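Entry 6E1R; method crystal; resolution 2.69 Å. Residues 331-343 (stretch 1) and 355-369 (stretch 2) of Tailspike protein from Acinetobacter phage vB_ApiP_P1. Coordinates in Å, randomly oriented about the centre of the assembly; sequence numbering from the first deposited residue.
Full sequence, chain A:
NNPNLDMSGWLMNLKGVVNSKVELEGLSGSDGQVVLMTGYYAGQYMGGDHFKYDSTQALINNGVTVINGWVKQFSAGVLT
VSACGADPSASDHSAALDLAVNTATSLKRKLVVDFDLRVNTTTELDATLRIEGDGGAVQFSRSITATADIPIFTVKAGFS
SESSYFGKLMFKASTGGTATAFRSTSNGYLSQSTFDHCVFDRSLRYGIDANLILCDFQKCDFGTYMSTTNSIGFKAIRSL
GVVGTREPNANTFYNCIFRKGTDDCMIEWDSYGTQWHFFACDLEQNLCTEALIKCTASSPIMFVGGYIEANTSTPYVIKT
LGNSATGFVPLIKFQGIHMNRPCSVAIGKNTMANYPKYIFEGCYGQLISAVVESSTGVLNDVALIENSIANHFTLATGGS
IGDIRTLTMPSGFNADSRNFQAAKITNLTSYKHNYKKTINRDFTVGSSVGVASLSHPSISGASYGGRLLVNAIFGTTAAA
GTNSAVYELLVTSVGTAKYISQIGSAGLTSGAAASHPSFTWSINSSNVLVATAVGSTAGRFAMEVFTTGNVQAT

Stretch 1, residues 331-343: LIKFQGIHMNRPC
Stretch 2 355-369: YPKYIFEGCYGQLIS

Parallel β-strands in register bring paired side chains to the same face of the sheet, and this phage tailspike gives a compact example, burying 1266 Å² between the stretches. At the apolar centre Phe334 and Phe360, both chi1 m, lie with ring planes 18° apart but slid, centroids 5.0 Å apart; Phe334 CD2 sits 3.5 Å from Phe360 CE2, over that ring's face. Ile332 (m, t) and Tyr358 (m) lie on the same face of the sheet as the two phenylalanines, with Ile332 CB 4.0 Å from Tyr358 CD2. Cys363 (m) extends the cluster, its SG 3.7 Å from Phe334 CB; selenomethionine Met339 SE lies 4.4 Å from Cys363 SG and from Phe360 CE2. On the other face of the sheet Leu331 (t, p) sets CD1 3.6 Å from CG1 of Ile359 (m, t). These buried apolar groups suit places that water does not reach.

Extended strands 331-335 and 357-361 run parallel at 12°, Leu331 beside Lys357 through Gln335 beside Glu361. The hydrogen-bond ladder alternates: Ile332 N to Lys357 O 2.9 Å, Ile359 N to Ile332 O 3.2 Å, Phe334 N to Ile359 O 2.8 Å, Glu361 N to Phe334 O 3.0 Å. Gly336 turns the corner at phi/psi 65/53, where positive phi favours glycine, its N 2.7 Å from Glu361 O. Beyond it, Met339 N donates a hydrogen bond to Tyr364 O at 2.6 Å; Gly365 lacks a CB, which would strike Met339 O.

At the polar edge, Lys333, t throughout, extends NZ to Glu361 OE1, a salt bridge at 3.4 Å whose hydrogen bond is weak. A water joins Cys343 O (2.6 Å) to Ile368 N (3.0 Å).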

# COMPACT_ATOMS: atom_id res chain seq x y z
N LEU A 331 8.66 -6.70 10.87
CA LEU A 331 7.30 -6.99 10.46
C LEU A 331 7.29 -7.58 9.06
O LEU A 331 7.99 -7.08 8.16
CB LEU A 331 6.43 -5.73 10.50
CG LEU A 331 5.05 -5.84 9.85
CD1 LEU A 331 4.20 -6.86 10.59
CD2 LEU A 331 4.36 -4.49 9.81
N ILE A 332 6.50 -8.63 8.87
CA ILE A 332 6.17 -9.16 7.55
C ILE A 332 4.66 -9.06 7.41
O ILE A 332 3.92 -9.79 8.08
CB ILE A 332 6.65 -10.60 7.36
CG1 ILE A 332 8.18 -10.67 7.44
CG2 ILE A 332 6.16 -11.15 6.03
CD1 ILE A 332 8.74 -12.06 7.23
N LYS A 333 4.20 -8.15 6.55
CA LYS A 333 2.78 -7.87 6.40
C LYS A 333 2.26 -8.49 5.11
O LYS A 333 2.81 -8.26 4.03
CB LYS A 333 2.52 -6.36 6.40
CG LYS A 333 1.04 -6.01 6.33
CD LYS A 333 0.80 -4.52 6.50
CE LYS A 333 -0.68 -4.21 6.56
NZ LYS A 333 -0.95 -2.75 6.70
N PHE A 334 1.19 -9.27 5.24
CA PHE A 334 0.46 -9.83 4.10
C PHE A 334 -0.85 -9.05 4.01
O PHE A 334 -1.84 -9.42 4.64
CB PHE A 334 0.23 -11.32 4.27
CG PHE A 334 1.49 -12.14 4.29
CD1 PHE A 334 2.08 -12.57 3.12
CD2 PHE A 334 2.10 -12.47 5.49
CE1 PHE A 334 3.24 -13.31 3.14
CE2 PHE A 334 3.26 -13.21 5.52
CZ PHE A 334 3.83 -13.64 4.34
N GLN A 335 -0.84 -7.97 3.23
CA GLN A 335 -1.98 -7.06 3.14
C GLN A 335 -2.83 -7.46 1.94
O GLN A 335 -2.50 -7.15 0.80
CB GLN A 335 -1.50 -5.61 3.03
CG GLN A 335 -2.63 -4.60 2.92
CD GLN A 335 -2.13 -3.17 3.01
OE1 GLN A 335 -1.04 -2.91 3.50
NE2 GLN A 335 -2.95 -2.23 2.53
N GLY A 336 -3.94 -8.16 2.22
CA GLY A 336 -4.89 -8.53 1.19
C GLY A 336 -4.34 -9.48 0.15
O GLY A 336 -4.43 -9.22 -1.05
N ILE A 337 -3.78 -10.60 0.60
CA ILE A 337 -3.15 -11.58 -0.29
C ILE A 337 -4.10 -12.75 -0.47
O ILE A 337 -4.67 -13.26 0.50
CB ILE A 337 -1.80 -12.05 0.27
CG1 ILE A 337 -0.95 -10.84 0.67
CG2 ILE A 337 -1.06 -12.89 -0.76
CD1 ILE A 337 -0.69 -9.87 -0.45
N HIS A 338 -4.27 -13.19 -1.72
CA HIS A 338 -5.05 -14.38 -2.01
C HIS A 338 -4.14 -15.59 -1.85
O HIS A 338 -3.19 -15.77 -2.62
CB HIS A 338 -5.64 -14.31 -3.42
CG HIS A 338 -6.61 -15.40 -3.73
ND1 HIS A 338 -7.97 -15.25 -3.59
CD2 HIS A 338 -6.42 -16.67 -4.16
CE1 HIS A 338 -8.58 -16.37 -3.93
NE2 HIS A 338 -7.66 -17.25 -4.28
N MSE A 339 -4.42 -16.42 -0.85
CA MSE A 339 -3.52 -17.53 -0.51
C MSE A 339 -4.22 -18.88 -0.49
O MSE A 339 -4.55 -19.41 0.57
CB MSE A 339 -2.86 -17.27 0.84
CG MSE A 339 -1.99 -16.02 0.87
SE MSE A 339 -1.27 -15.63 2.63
CE MSE A 339 0.63 -15.75 2.22
N ASN A 340 -4.43 -19.45 -1.67
CA ASN A 340 -5.01 -20.79 -1.82
C ASN A 340 -3.88 -21.80 -1.79
O ASN A 340 -3.23 -22.06 -2.81
CB ASN A 340 -5.81 -20.88 -3.11
CG ASN A 340 -6.58 -22.18 -3.23
OD1 ASN A 340 -6.72 -22.92 -2.26
ND2 ASN A 340 -7.09 -22.46 -4.43
N ARG A 341 -3.64 -22.40 -0.61
CA ARG A 341 -2.52 -23.32 -0.41
C ARG A 341 -1.18 -22.66 -0.72
O ARG A 341 -0.52 -23.02 -1.70
CB ARG A 341 -2.68 -24.60 -1.25
CG ARG A 341 -3.95 -25.39 -0.98
CD ARG A 341 -4.07 -26.54 -1.96
NE ARG A 341 -4.52 -27.77 -1.30
CZ ARG A 341 -5.79 -28.16 -1.18
NH1 ARG A 341 -6.77 -27.41 -1.67
NH2 ARG A 341 -6.06 -29.30 -0.57
N PRO A 342 -0.75 -21.70 0.10
CA PRO A 342 0.51 -21.00 -0.20
C PRO A 342 1.75 -21.83 0.08
O PRO A 342 2.81 -21.53 -0.50
CB PRO A 342 0.45 -19.77 0.71
CG PRO A 342 -0.37 -20.22 1.87
CD PRO A 342 -1.39 -21.18 1.32
N CYS A 343 1.67 -22.84 0.94
CA CYS A 343 2.82 -23.65 1.31
C CYS A 343 2.32 -24.92 1.98
O CYS A 343 1.12 -25.20 1.99
CB CYS A 343 3.77 -22.86 2.22
SG CYS A 343 2.97 -22.18 3.67
N TYR A 355 11.19 -12.41 16.57
CA TYR A 355 11.10 -11.64 15.34
C TYR A 355 11.25 -12.55 14.12
O TYR A 355 11.99 -13.54 14.17
CB TYR A 355 12.17 -10.55 15.31
CG TYR A 355 12.24 -9.76 16.59
CD1 TYR A 355 11.16 -8.97 17.00
CD2 TYR A 355 13.36 -9.80 17.40
CE1 TYR A 355 11.22 -8.25 18.18
CE2 TYR A 355 13.42 -9.09 18.58
CZ TYR A 355 12.35 -8.31 18.96
OH TYR A 355 12.40 -7.60 20.13
N PRO A 356 10.57 -12.24 13.01
CA PRO A 356 9.66 -11.09 12.84
C PRO A 356 8.25 -11.32 13.36
O PRO A 356 7.84 -12.46 13.58
CB PRO A 356 9.63 -10.90 11.32
CG PRO A 356 9.83 -12.27 10.79
CD PRO A 356 10.80 -12.93 11.73
N LYS A 357 7.51 -10.23 13.55
CA LYS A 357 6.08 -10.30 13.78
C LYS A 357 5.35 -10.33 12.44
O LYS A 357 5.89 -9.93 11.41
CB LYS A 357 5.60 -9.12 14.62
CG LYS A 357 6.37 -8.91 15.92
CD LYS A 357 6.30 -10.14 16.81
CE LYS A 357 6.96 -9.87 18.16
NZ LYS A 357 7.05 -11.11 18.98
N TYR A 358 4.10 -10.80 12.47
CA TYR A 358 3.33 -10.99 11.26
C TYR A 358 2.00 -10.26 11.35
O TYR A 358 1.37 -10.21 12.41
CB TYR A 358 3.09 -12.48 10.99
CG TYR A 358 4.35 -13.24 10.64
CD1 TYR A 358 5.19 -13.72 11.64
CD2 TYR A 358 4.70 -13.46 9.32
CE1 TYR A 358 6.35 -14.41 11.32
CE2 TYR A 358 5.85 -14.15 8.99
CZ TYR A 358 6.67 -14.62 10.00
OH TYR A 358 7.82 -15.31 9.67
N ILE A 359 1.58 -9.69 10.22
CA ILE A 359 0.26 -9.10 10.07
C ILE A 359 -0.41 -9.76 8.87
O ILE A 359 0.13 -9.73 7.76
CB ILE A 359 0.33 -7.57 9.89
CG1 ILE A 359 0.69 -6.90 11.21
CG2 ILE A 359 -1.00 -7.04 9.37
CD1 ILE A 359 0.75 -5.39 11.14
N PHE A 360 -1.57 -10.35 9.10
CA PHE A 360 -2.40 -10.92 8.04
C PHE A 360 -3.68 -10.09 7.99
O PHE A 360 -4.55 -10.22 8.85
CB PHE A 360 -2.70 -12.40 8.30
CG PHE A 360 -1.50 -13.29 8.16
CD1 PHE A 360 -0.60 -13.44 9.20
CD2 PHE A 360 -1.27 -13.98 6.98
CE1 PHE A 360 0.51 -14.26 9.07
CE2 PHE A 360 -0.17 -14.81 6.84
CZ PHE A 360 0.72 -14.95 7.89
N GLU A 361 -3.77 -9.22 6.99
CA GLU A 361 -4.83 -8.23 6.88
C GLU A 361 -5.70 -8.57 5.67
O GLU A 361 -5.31 -8.32 4.53
CB GLU A 361 -4.24 -6.83 6.78
CG GLU A 361 -5.24 -5.70 6.89
CD GLU A 361 -4.59 -4.35 6.73
OE1 GLU A 361 -3.98 -3.86 7.70
OE2 GLU A 361 -4.67 -3.79 5.62
N GLY A 362 -6.87 -9.14 5.93
CA GLY A 362 -7.83 -9.42 4.88
C GLY A 362 -7.43 -10.52 3.92
O GLY A 362 -7.97 -10.58 2.81
N CYS A 363 -6.51 -11.40 4.30
CA CYS A 363 -6.10 -12.48 3.42
C CYS A 363 -7.24 -13.48 3.22
O CYS A 363 -8.15 -13.60 4.04
CB CYS A 363 -4.86 -13.18 3.97
SG CYS A 363 -3.41 -12.11 4.09
N TYR A 364 -7.16 -14.21 2.11
CA TYR A 364 -8.25 -15.08 1.69
C TYR A 364 -7.68 -16.31 0.99
O TYR A 364 -6.89 -16.17 0.05
CB TYR A 364 -9.21 -14.33 0.76
CG TYR A 364 -10.44 -15.09 0.34
CD1 TYR A 364 -10.42 -15.94 -0.77
CD2 TYR A 364 -11.64 -14.96 1.03
CE1 TYR A 364 -11.55 -16.63 -1.16
CE2 TYR A 364 -12.77 -15.65 0.65
CZ TYR A 364 -12.73 -16.48 -0.44
OH TYR A 364 -13.85 -17.17 -0.83
N GLY A 365 -8.08 -17.49 1.43
CA GLY A 365 -7.66 -18.71 0.79
C GLY A 365 -7.89 -19.92 1.68
O GLY A 365 -8.59 -19.85 2.68
N GLN A 366 -7.26 -21.02 1.28
CA GLN A 366 -7.37 -22.30 1.96
C GLN A 366 -5.98 -22.79 2.34
O GLN A 366 -5.03 -22.66 1.55
CB GLN A 366 -8.09 -23.34 1.08
CG GLN A 366 -8.13 -24.74 1.67
CD GLN A 366 -8.85 -25.72 0.76
OE1 GLN A 366 -8.25 -26.31 -0.14
NE2 GLN A 366 -10.15 -25.90 1.00
N LEU A 367 -5.84 -23.35 3.54
CA LEU A 367 -4.55 -23.70 4.10
C LEU A 367 -4.40 -25.21 4.22
O LEU A 367 -5.29 -25.90 4.73
CB LEU A 367 -4.37 -23.05 5.48
CG LEU A 367 -4.27 -21.53 5.48
CD1 LEU A 367 -4.12 -21.00 6.90
CD2 LEU A 367 -3.12 -21.07 4.60
N ILE A 368 -3.26 -25.72 3.75
CA ILE A 368 -2.80 -27.06 4.07
C ILE A 368 -1.59 -27.01 5.01
O ILE A 368 -0.82 -27.96 5.09
CB ILE A 368 -2.46 -27.86 2.80
CG1 ILE A 368 -1.44 -27.11 1.95
CG2 ILE A 368 -3.72 -28.15 1.99
CD1 ILE A 368 -0.92 -27.91 0.78
N SER A 369 -1.43 -25.89 5.71
CA SER A 369 -0.24 -25.65 6.52
C SER A 369 -0.64 -24.83 7.74
O SER A 369 -1.82 -24.49 7.93
CB SER A 369 0.83 -24.92 5.71
OG SER A 369 0.42 -23.60 5.40
O HOH W 1 -3.12 -1.09 8.06
O HOH W 2 -0.98 -23.96 2.92